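Local coordinates for protein B-agarase (PDB 4BQ2) that hydrolyses the beta-1,4 linkages of agarose as a family 50 exo-beta-agarase, probably working from the ends of the polysaccharide chains, at residues Gly285-Arg290 and Gly601-Asp606; Leu415-Asp420 and Gly485-Asn490; Pro430-Gly435 and Gly695-Gln700; Asp489-Phe494 and Ser625-Lys630. All blocks are in the same frame, centred on the assembly; numbering follows the deposited sequence.

Contact 1: residues Gly285-Arg290 and Gly601-Asp606; sequences GLDIIR and GARFPD
Asp-287 and Arg-603 reach for each other across the interior of the (beta/alpha)8 barrel of the catalytic module, the fold expected of family 50, and meet through charge and one water. The direct ionic contact is long: OD2 of Asp-287 stands 4.0 Å from NH2 of Arg-603, a salt bridge but not a hydrogen bond. OD2 lies at the edge of the guanidinium, near its plane, yet the carboxylate is turned 84° against it, far from a coplanar forked pairing.

Water 1 supplies the closer link. It donates to OD1 of Asp-287 at 3.0 Å and accepts from NH1 of Arg-603 at 2.9 Å, again in the guanidinium plane. The acid thus meets the arginine twice, through OD2 directly and through OD1 by way of the water. The arginine chain bends at its third torsion (61°), which turns the guanidinium out of the line of the extended first part of the chain.

Stronger polar partners fix the two ends. OD1 of Asp-287 also accepts from the backbone N of Asn-417, while Arg-603 gives NE to Asn-490 and pairs NH2 with Glu-652. A cation-pi contact with Phe-487 adds to the hold on the guanidinium, and the positive charge has two acids to answer it.

Asp-287 lies on strand 280-287, beside strand 693-699 in the barrel wall; Arg-603 sits in the loop between strand 598-599 and helix 611-620, with helix 565-593 packed on Ala-602 and Phe-604.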
# COMPACT_ATOMS: atom_id res chain seq x y z
N GLY A 285 0.73 10.69 -12.13
CA GLY A 285 -0.65 10.94 -11.66
C GLY A 285 -0.95 10.18 -10.37
O GLY A 285 -0.03 9.60 -9.74
N LEU A 286 -2.22 10.20 -9.97
CA LEU A 286 -2.62 9.64 -8.68
C LEU A 286 -3.62 8.53 -8.84
O LEU A 286 -4.41 8.51 -9.81
CB LEU A 286 -3.27 10.73 -7.78
CG LEU A 286 -2.53 12.09 -7.78
CD1 LEU A 286 -3.26 13.09 -6.89
CD2 LEU A 286 -1.03 12.03 -7.41
N ASP A 287 -3.60 7.62 -7.89
CA ASP A 287 -4.52 6.50 -7.86
C ASP A 287 -5.74 6.86 -7.01
O ASP A 287 -5.65 7.74 -6.16
CB ASP A 287 -3.85 5.30 -7.21
CG ASP A 287 -2.63 4.82 -7.97
OD1 ASP A 287 -2.69 4.78 -9.21
OD2 ASP A 287 -1.64 4.46 -7.32
N ILE A 288 -6.83 6.11 -7.20
CA ILE A 288 -8.05 6.23 -6.34
C ILE A 288 -8.67 7.62 -6.50
O ILE A 288 -8.79 8.42 -5.55
CB ILE A 288 -7.80 5.91 -4.83
CG1 ILE A 288 -7.02 4.59 -4.67
CG2 ILE A 288 -9.16 5.85 -4.10
CD1 ILE A 288 -7.88 3.32 -4.71
N ILE A 289 -9.04 7.89 -7.74
CA ILE A 289 -9.71 9.14 -8.07
C ILE A 289 -11.18 8.78 -8.19
O ILE A 289 -11.79 8.72 -9.28
CB ILE A 289 -9.09 9.79 -9.34
CG1 ILE A 289 -7.61 10.10 -9.08
CG2 ILE A 289 -9.83 11.10 -9.67
CD1 ILE A 289 -6.92 10.64 -10.32
N ARG A 290 -11.74 8.52 -7.01
CA ARG A 290 -13.09 8.05 -6.82
C ARG A 290 -13.40 8.25 -5.33
O ARG A 290 -12.50 8.52 -4.51
CB ARG A 290 -13.20 6.55 -7.17
CG ARG A 290 -12.26 5.65 -6.34
CD ARG A 290 -12.45 4.22 -6.78
NE ARG A 290 -11.75 3.24 -5.94
CZ ARG A 290 -11.66 1.94 -6.22
NH1 ARG A 290 -12.16 1.45 -7.37
NH2 ARG A 290 -11.01 1.14 -5.38
N GLY A 601 -0.47 -5.50 -16.82
CA GLY A 601 -0.02 -6.42 -15.75
C GLY A 601 -0.88 -6.40 -14.49
O GLY A 601 -2.04 -6.01 -14.56
N ALA A 602 -0.31 -6.80 -13.35
CA ALA A 602 -1.11 -7.16 -12.18
C ALA A 602 -0.61 -6.49 -10.91
O ALA A 602 -1.04 -6.86 -9.79
CB ALA A 602 -1.18 -8.69 -12.01
N ARG A 603 0.28 -5.50 -11.08
CA ARG A 603 0.74 -4.66 -9.97
C ARG A 603 1.40 -5.46 -8.83
O ARG A 603 0.79 -5.70 -7.76
CB ARG A 603 -0.42 -3.77 -9.47
CG ARG A 603 -1.17 -3.11 -10.64
CD ARG A 603 -2.54 -2.53 -10.23
NE ARG A 603 -2.42 -1.48 -9.21
CZ ARG A 603 -2.04 -0.21 -9.45
NH1 ARG A 603 -1.74 0.21 -10.69
NH2 ARG A 603 -2.00 0.66 -8.45
N PHE A 604 2.65 -5.83 -9.05
CA PHE A 604 3.37 -6.70 -8.10
C PHE A 604 3.89 -5.89 -6.92
O PHE A 604 4.60 -4.89 -7.11
CB PHE A 604 4.61 -7.32 -8.77
CG PHE A 604 4.32 -8.22 -9.94
CD1 PHE A 604 3.42 -9.27 -9.82
CD2 PHE A 604 5.01 -8.05 -11.14
CE1 PHE A 604 3.20 -10.13 -10.89
CE2 PHE A 604 4.79 -8.90 -12.21
CZ PHE A 604 3.89 -9.95 -12.08
N PRO A 605 3.55 -6.30 -5.69
CA PRO A 605 4.18 -5.68 -4.52
C PRO A 605 5.51 -6.35 -4.21
O PRO A 605 5.83 -7.41 -4.80
CB PRO A 605 3.18 -5.97 -3.40
CG PRO A 605 2.50 -7.25 -3.80
CD PRO A 605 2.66 -7.42 -5.32
N ASP A 606 6.27 -5.79 -3.28
CA ASP A 606 7.53 -6.44 -2.89
C ASP A 606 7.39 -7.81 -2.24
O ASP A 606 8.28 -8.63 -2.29
CB ASP A 606 8.42 -5.47 -2.11
CG ASP A 606 7.94 -5.23 -0.70
OD1 ASP A 606 6.76 -5.46 -0.37
OD2 ASP A 606 8.79 -4.80 0.10
O HOH W 1 -1.38 2.99 -11.21

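Contact 2: residues Leu415-Asp420 and Gly485-Asn490; sequences LGNWTD and GVFIDN
OD1 of Asn-490 is gripped from two directions, by NE of Arg-603 and more weakly by ND2 of Asn-627, and it also rests 3.4 Å from CH2 of Trp-418. This is the C-terminal mouth of the (beta/alpha)8 barrel, where strand 483-488 runs out into a loop. The amide of Asn-490 meets the indole at its edge, near the ring plane, with the two planes 87° apart; CZ2 of Trp-418 lies 3.8 Å from CB of Asn-490. Having CG anti to the backbone N (chi1 176°) brings the Asn-490 amide to this edge.

No direct hydrogen bond spans the two segments. Water 2 stands in for one, accepting from ND2 of Asn-417 at 3.1 Å and donating to the carbonyl O of Asp-489 at 2.9 Å. That same ND2 sits over the centre of the Trp-418 ring, 3.2 Å above its plane, so the amide nitrogen rests on its neighbour's indole, with the rest of the amide tilted up from it. A glycerol lies about 4 Å from the Trp-418 side chain, consistent with a pocket here, and Trp-436 meets the same indole with its ring.

Deeper in the barrel, Asn-417 lies against Phe-487, amide and phenyl planes 51° apart. Its OD1 is buried with no hydrogen-bonding partner in the model and comes 3.4 Å from CD2 of Phe-487.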
# COMPACT_ATOMS: atom_id res chain seq x y z
N LEU A 415 -4.66 10.52 -15.07
CA LEU A 415 -5.40 9.96 -13.91
C LEU A 415 -4.99 8.51 -13.77
O LEU A 415 -4.96 7.79 -14.76
CB LEU A 415 -6.92 10.04 -14.15
CG LEU A 415 -7.42 11.41 -14.65
CD1 LEU A 415 -8.92 11.42 -15.02
CD2 LEU A 415 -7.12 12.52 -13.66
N GLY A 416 -4.67 8.07 -12.55
CA GLY A 416 -4.00 6.79 -12.38
C GLY A 416 -5.04 5.72 -12.17
O GLY A 416 -6.21 5.87 -12.59
N ASN A 417 -4.63 4.63 -11.54
CA ASN A 417 -5.53 3.51 -11.36
C ASN A 417 -6.71 3.83 -10.45
O ASN A 417 -6.60 4.69 -9.61
CB ASN A 417 -4.76 2.31 -10.79
CG ASN A 417 -5.43 0.99 -11.11
OD1 ASN A 417 -6.23 0.89 -12.07
ND2 ASN A 417 -5.08 -0.04 -10.36
N TRP A 418 -7.79 3.08 -10.63
CA TRP A 418 -9.03 3.25 -9.89
C TRP A 418 -9.53 4.69 -10.01
O TRP A 418 -9.88 5.34 -9.01
CB TRP A 418 -8.85 2.82 -8.42
CG TRP A 418 -8.39 1.38 -8.35
CD1 TRP A 418 -9.07 0.28 -8.76
CD2 TRP A 418 -7.15 0.91 -7.77
NE1 TRP A 418 -8.34 -0.86 -8.48
CE2 TRP A 418 -7.15 -0.50 -7.90
CE3 TRP A 418 -6.04 1.55 -7.18
CZ2 TRP A 418 -6.09 -1.30 -7.44
CZ3 TRP A 418 -4.98 0.77 -6.72
CH2 TRP A 418 -5.02 -0.65 -6.86
N THR A 419 -9.52 5.15 -11.26
CA THR A 419 -10.24 6.40 -11.63
C THR A 419 -11.71 6.07 -11.90
O THR A 419 -12.02 5.13 -12.67
CB THR A 419 -9.55 7.07 -12.83
OG1 THR A 419 -8.32 7.62 -12.38
CG2 THR A 419 -10.44 8.22 -13.43
N ASP A 420 -12.62 6.79 -11.24
CA ASP A 420 -14.04 6.55 -11.44
C ASP A 420 -14.37 6.66 -12.92
O ASP A 420 -13.90 7.58 -13.56
CB ASP A 420 -14.88 7.55 -10.61
CG ASP A 420 -16.37 7.27 -10.71
OD1 ASP A 420 -17.00 7.64 -11.70
OD2 ASP A 420 -16.91 6.62 -9.82
N GLY A 485 -3.99 2.61 -20.80
CA GLY A 485 -3.86 1.18 -20.70
C GLY A 485 -4.77 0.64 -19.63
O GLY A 485 -5.44 1.41 -18.93
N VAL A 486 -4.75 -0.68 -19.47
CA VAL A 486 -5.65 -1.39 -18.55
C VAL A 486 -4.86 -2.23 -17.54
O VAL A 486 -4.13 -3.13 -17.95
CB VAL A 486 -6.60 -2.36 -19.34
CG1 VAL A 486 -7.54 -3.08 -18.36
CG2 VAL A 486 -7.42 -1.63 -20.42
N PHE A 487 -5.00 -1.92 -16.23
CA PHE A 487 -4.55 -2.79 -15.13
C PHE A 487 -5.62 -3.85 -14.85
O PHE A 487 -6.83 -3.56 -14.89
CB PHE A 487 -4.39 -1.99 -13.83
CG PHE A 487 -3.25 -1.01 -13.89
CD1 PHE A 487 -1.92 -1.45 -13.87
CD2 PHE A 487 -3.50 0.35 -13.94
CE1 PHE A 487 -0.87 -0.54 -13.92
CE2 PHE A 487 -2.44 1.27 -14.01
CZ PHE A 487 -1.13 0.82 -13.99
N ILE A 488 -5.19 -5.08 -14.63
CA ILE A 488 -6.15 -6.10 -14.21
C ILE A 488 -5.63 -6.70 -12.89
O ILE A 488 -4.47 -7.14 -12.81
CB ILE A 488 -6.36 -7.20 -15.26
CG1 ILE A 488 -6.93 -6.64 -16.58
CG2 ILE A 488 -7.28 -8.30 -14.69
CD1 ILE A 488 -8.38 -6.12 -16.56
N ASP A 489 -6.49 -6.70 -11.87
CA ASP A 489 -6.15 -7.25 -10.53
C ASP A 489 -5.07 -6.42 -9.84
O ASP A 489 -4.67 -5.41 -10.37
CB ASP A 489 -5.75 -8.74 -10.61
CG ASP A 489 -6.95 -9.65 -10.87
OD1 ASP A 489 -8.12 -9.24 -10.60
OD2 ASP A 489 -6.71 -10.80 -11.35
N ASN A 490 -4.62 -6.81 -8.64
CA ASN A 490 -3.72 -5.98 -7.88
C ASN A 490 -3.15 -6.78 -6.71
O ASN A 490 -3.95 -7.40 -5.97
CB ASN A 490 -4.50 -4.77 -7.34
CG ASN A 490 -3.67 -3.89 -6.44
OD1 ASN A 490 -2.76 -3.22 -6.92
ND2 ASN A 490 -4.01 -3.83 -5.13
O HOH W 2 -6.08 -2.89 -10.95

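Contact 3: residues Pro430-Gly435 and Gly695-Gln700; sequences PFFANG and GAHWFQ
Inside the (beta/alpha)8 barrel, a T-shaped aromatic pair reaches across the interior from strand 431-435 to strand 693-699. The partners are Phe-432 and His-697, whose CA atoms are 10.2 Å apart, so the two strands do not pair and side chains alone span the gap.

The imidazole points its edge into the phenyl face. Ring planes stand at 83° and centroids 4.4 Å apart. CE1 of His-697 makes the approach, poised 3.2 Å above the plane of the Phe-432 ring and over its centre, which suits its polarised C-H facing the pi cloud. NE2 of His-697 follows at 3.4 Å from CE1 of Phe-432, but its hydrogen bond goes to OG of Ser-414, which fixes how the imidazole is rotated about its own axis. Both side chains hold CG anti to the carbonyl carbon (chi1 -73° for Phe-432), each sending its ring into the core.

Neighbouring strands complete the packing: Ile-649 of strand 648-652 touches both rings, and Ala-283 of strand 280-287 and Val-484 of strand 483-488 flank Phe-432. Asp-287 lies beside His-697. The closest approach of all joins CE1 of His-697 to CE1 of Phe-432, at 3.3 Å.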
# COMPACT_ATOMS: atom_id res chain seq x y z
N PRO A 430 -5.44 12.07 -20.10
CA PRO A 430 -5.57 10.62 -20.26
C PRO A 430 -5.83 9.94 -18.94
O PRO A 430 -5.60 10.53 -17.86
CB PRO A 430 -4.18 10.20 -20.78
CG PRO A 430 -3.61 11.43 -21.38
CD PRO A 430 -4.09 12.53 -20.47
N PHE A 431 -6.27 8.69 -18.99
CA PHE A 431 -6.55 7.93 -17.75
C PHE A 431 -6.14 6.47 -17.91
O PHE A 431 -6.00 5.98 -19.03
CB PHE A 431 -8.05 7.97 -17.42
CG PHE A 431 -8.92 7.34 -18.48
CD1 PHE A 431 -9.29 8.07 -19.63
CD2 PHE A 431 -9.37 6.03 -18.33
CE1 PHE A 431 -10.09 7.47 -20.61
CE2 PHE A 431 -10.16 5.44 -19.29
CZ PHE A 431 -10.55 6.16 -20.43
N PHE A 432 -5.97 5.80 -16.78
CA PHE A 432 -5.71 4.35 -16.76
C PHE A 432 -6.97 3.67 -16.34
O PHE A 432 -7.64 4.16 -15.43
CB PHE A 432 -4.57 4.02 -15.79
CG PHE A 432 -3.23 4.43 -16.31
CD1 PHE A 432 -2.91 5.78 -16.44
CD2 PHE A 432 -2.31 3.47 -16.73
CE1 PHE A 432 -1.67 6.20 -16.96
CE2 PHE A 432 -1.06 3.86 -17.24
CZ PHE A 432 -0.74 5.22 -17.34
N ALA A 433 -7.30 2.57 -17.01
CA ALA A 433 -8.53 1.82 -16.70
C ALA A 433 -8.16 0.62 -15.86
O ALA A 433 -7.00 0.28 -15.80
CB ALA A 433 -9.20 1.35 -17.98
N ASN A 434 -9.16 -0.04 -15.27
CA ASN A 434 -8.92 -1.25 -14.49
C ASN A 434 -10.12 -2.14 -14.42
O ASN A 434 -11.29 -1.70 -14.57
CB ASN A 434 -8.56 -0.89 -13.04
CG ASN A 434 -9.76 -0.37 -12.23
OD1 ASN A 434 -10.13 0.84 -12.26
ND2 ASN A 434 -10.37 -1.28 -11.52
N GLY A 435 -9.85 -3.41 -14.13
CA GLY A 435 -10.89 -4.35 -13.77
C GLY A 435 -10.31 -5.36 -12.81
O GLY A 435 -9.06 -5.44 -12.62
N GLY A 695 6.65 5.41 -16.24
CA GLY A 695 5.81 6.26 -15.37
C GLY A 695 5.73 5.76 -13.94
O GLY A 695 6.25 4.69 -13.60
N ALA A 696 5.04 6.51 -13.11
CA ALA A 696 4.85 6.17 -11.68
C ALA A 696 3.60 6.89 -11.17
O ALA A 696 3.48 8.11 -11.35
CB ALA A 696 6.05 6.63 -10.88
N HIS A 697 2.72 6.15 -10.53
CA HIS A 697 1.51 6.70 -9.93
C HIS A 697 1.62 6.65 -8.39
O HIS A 697 2.11 5.68 -7.80
CB HIS A 697 0.25 5.93 -10.38
CG HIS A 697 -0.11 6.16 -11.82
ND1 HIS A 697 -0.46 5.13 -12.68
CD2 HIS A 697 -0.19 7.30 -12.56
CE1 HIS A 697 -0.74 5.63 -13.87
NE2 HIS A 697 -0.57 6.94 -13.83
N TRP A 698 1.19 7.74 -7.78
CA TRP A 698 1.13 7.90 -6.32
C TRP A 698 -0.19 7.42 -5.77
O TRP A 698 -1.28 7.71 -6.35
CB TRP A 698 1.28 9.42 -6.06
CG TRP A 698 0.88 9.89 -4.69
CD1 TRP A 698 -0.40 10.04 -4.20
CD2 TRP A 698 1.76 10.27 -3.66
NE1 TRP A 698 -0.36 10.52 -2.90
CE2 TRP A 698 0.96 10.66 -2.54
CE3 TRP A 698 3.16 10.33 -3.55
CZ2 TRP A 698 1.53 11.11 -1.35
CZ3 TRP A 698 3.71 10.76 -2.37
CH2 TRP A 698 2.90 11.18 -1.29
N PHE A 699 -0.12 6.67 -4.68
CA PHE A 699 -1.31 6.18 -3.99
C PHE A 699 -1.46 7.01 -2.71
O PHE A 699 -0.64 6.85 -1.80
CB PHE A 699 -1.12 4.69 -3.63
CG PHE A 699 -2.36 4.02 -3.10
CD1 PHE A 699 -2.75 4.20 -1.77
CD2 PHE A 699 -3.15 3.20 -3.92
CE1 PHE A 699 -3.90 3.57 -1.27
CE2 PHE A 699 -4.31 2.57 -3.44
CZ PHE A 699 -4.69 2.77 -2.11
N GLN A 700 -2.44 7.91 -2.60
CA GLN A 700 -3.59 8.09 -3.49
C GLN A 700 -4.01 9.57 -3.51
O GLN A 700 -3.32 10.40 -2.94
CB GLN A 700 -4.74 7.22 -2.97
CG GLN A 700 -5.05 7.56 -1.49
CD GLN A 700 -6.13 6.70 -0.88
OE1 GLN A 700 -6.62 5.75 -1.49
NE2 GLN A 700 -6.51 7.04 0.33

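Contact 4: residues Asp489-Phe494 and Ser625-Lys630; sequences DNEKSF and SYNSYK
Glu-491 and Asn-627 form the tight part of this contact, at the C-terminal mouth of the barrel, where the loop after strand 483-488 faces strand 624-627. ND2 of Asn-627 donates to OE2 of Glu-491 at 2.9 Å with an N-H...O angle of 157°. The oxygen is met on its anti side, 17° out of the carboxylate plane, while it lies close to the plane of the donating amide. From nearly a right angle to this bond, the same ND2 sends a weak one to OD1 of Asn-490 at 3.3 Å, an oxygen already held by NE of Arg-603, so each of its hydrogens appears to be used.

Tyr-629 is the loose side. Its CE2 only skirts OE2 of Glu-491 at 4.4 Å, the oxygen lying at the ring edge. This tyrosine is partly exposed, a glycerol is bound about 3 Å from its side chain, and its OH bonds to Glu-652 instead.

An Asn-Glu pair after the fourth barrel strand, here 483-488, is familiar from clan GH-A glycosidases. With OE2 held by Asn-627 and OE1 by NE1 of Trp-451, both carboxylate oxygens have a donor, which implies a side chain fixed in rotation beside the likely substrate pocket.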
# COMPACT_ATOMS: atom_id res chain seq x y z
N ASP A 489 -6.49 -6.70 -11.87
CA ASP A 489 -6.15 -7.25 -10.53
C ASP A 489 -5.07 -6.42 -9.84
O ASP A 489 -4.67 -5.41 -10.37
CB ASP A 489 -5.75 -8.74 -10.61
CG ASP A 489 -6.95 -9.65 -10.87
OD1 ASP A 489 -8.12 -9.24 -10.60
OD2 ASP A 489 -6.71 -10.80 -11.35
N ASN A 490 -4.62 -6.81 -8.64
CA ASN A 490 -3.72 -5.98 -7.88
C ASN A 490 -3.15 -6.78 -6.71
O ASN A 490 -3.95 -7.40 -5.97
CB ASN A 490 -4.50 -4.77 -7.34
CG ASN A 490 -3.67 -3.89 -6.44
OD1 ASN A 490 -2.76 -3.22 -6.92
ND2 ASN A 490 -4.01 -3.83 -5.13
N GLU A 491 -1.82 -6.78 -6.56
CA GLU A 491 -1.18 -7.35 -5.36
C GLU A 491 -1.70 -8.75 -5.00
O GLU A 491 -2.07 -9.05 -3.86
CB GLU A 491 -1.34 -6.38 -4.17
CG GLU A 491 -0.69 -5.02 -4.44
CD GLU A 491 -0.65 -4.13 -3.21
OE1 GLU A 491 -1.20 -4.53 -2.16
OE2 GLU A 491 -0.06 -3.02 -3.30
N LYS A 492 -1.71 -9.63 -6.00
CA LYS A 492 -2.11 -11.01 -5.79
C LYS A 492 -1.01 -11.72 -5.02
O LYS A 492 0.17 -11.41 -5.17
CB LYS A 492 -2.37 -11.70 -7.15
CG LYS A 492 -3.43 -10.97 -8.01
CD LYS A 492 -3.95 -11.85 -9.16
CE LYS A 492 -4.96 -12.86 -8.62
NZ LYS A 492 -6.25 -12.24 -8.13
N SER A 493 -1.41 -12.65 -4.17
CA SER A 493 -0.43 -13.42 -3.39
C SER A 493 0.20 -14.56 -4.21
O SER A 493 -0.17 -15.73 -4.04
CB SER A 493 -1.09 -13.97 -2.12
OG SER A 493 -1.41 -12.88 -1.23
N PHE A 494 1.15 -14.20 -5.07
CA PHE A 494 1.82 -15.17 -5.93
C PHE A 494 2.93 -15.92 -5.17
O PHE A 494 3.48 -16.90 -5.67
CB PHE A 494 2.45 -14.48 -7.15
CG PHE A 494 1.51 -14.28 -8.28
CD1 PHE A 494 1.12 -15.35 -9.08
CD2 PHE A 494 1.03 -13.00 -8.58
CE1 PHE A 494 0.26 -15.14 -10.16
CE2 PHE A 494 0.17 -12.79 -9.64
CZ PHE A 494 -0.22 -13.85 -10.43
N SER A 625 3.83 -3.99 -14.31
CA SER A 625 3.57 -3.02 -13.20
C SER A 625 4.01 -3.55 -11.86
O SER A 625 3.81 -4.75 -11.55
CB SER A 625 2.09 -2.64 -13.11
OG SER A 625 1.31 -3.80 -13.24
N TYR A 626 4.59 -2.66 -11.07
CA TYR A 626 5.06 -2.96 -9.71
C TYR A 626 4.55 -1.84 -8.79
O TYR A 626 4.58 -0.66 -9.17
CB TYR A 626 6.59 -2.94 -9.63
CG TYR A 626 7.32 -3.80 -10.67
CD1 TYR A 626 7.59 -5.15 -10.42
CD2 TYR A 626 7.72 -3.26 -11.90
CE1 TYR A 626 8.26 -5.96 -11.36
CE2 TYR A 626 8.39 -4.05 -12.86
CZ TYR A 626 8.65 -5.39 -12.58
OH TYR A 626 9.31 -6.17 -13.52
N ASN A 627 4.14 -2.21 -7.59
CA ASN A 627 3.85 -1.23 -6.51
C ASN A 627 5.08 -1.28 -5.59
O ASN A 627 5.43 -2.35 -5.13
CB ASN A 627 2.61 -1.69 -5.71
CG ASN A 627 1.34 -1.63 -6.53
OD1 ASN A 627 1.34 -1.04 -7.62
ND2 ASN A 627 0.28 -2.26 -6.05
N SER A 628 5.73 -0.14 -5.33
CA SER A 628 6.97 -0.16 -4.57
C SER A 628 6.99 0.99 -3.57
O SER A 628 7.29 2.16 -3.91
CB SER A 628 8.21 -0.13 -5.49
OG SER A 628 9.43 -0.29 -4.74
N TYR A 629 6.62 0.67 -2.34
CA TYR A 629 6.59 1.65 -1.29
C TYR A 629 7.94 1.67 -0.58
O TYR A 629 8.14 0.99 0.42
CB TYR A 629 5.48 1.32 -0.31
CG TYR A 629 4.06 1.48 -0.88
CD1 TYR A 629 3.45 2.73 -0.91
CD2 TYR A 629 3.33 0.38 -1.29
CE1 TYR A 629 2.16 2.89 -1.39
CE2 TYR A 629 2.03 0.53 -1.79
CZ TYR A 629 1.45 1.79 -1.81
OH TYR A 629 0.14 1.95 -2.28
N LYS A 630 8.84 2.48 -1.11
CA LYS A 630 10.21 2.61 -0.62
C LYS A 630 10.54 4.08 -0.84
O LYS A 630 9.70 4.84 -1.35
CB LYS A 630 11.17 1.74 -1.49
CG LYS A 630 10.81 0.27 -1.61
CD LYS A 630 10.95 -0.49 -0.27
CE LYS A 630 10.40 -1.90 -0.45
NZ LYS A 630 9.89 -2.52 0.79

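Following the chain from the N terminus, strand 280-287 opens contact 1, whose loop closes only at 601-606. Contact 2 (415-420 with 485-490) is nested within that loop. Contact 3 starts at 430-435, inside the loop of contact 2, and closes at 695-700, so it crosses contacts 1 and 2. Contact 4 begins on the residues where contact 2 ends, sharing Asp-489 and Asn-490, and closes at 625-630; it crosses contact 1 and is nested in contact 3. Together they tie early barrel strands to late ones: 280-287 and 693-699 pair side by side, as do 431-435 and 483-488, and side chains bridge the interior between them.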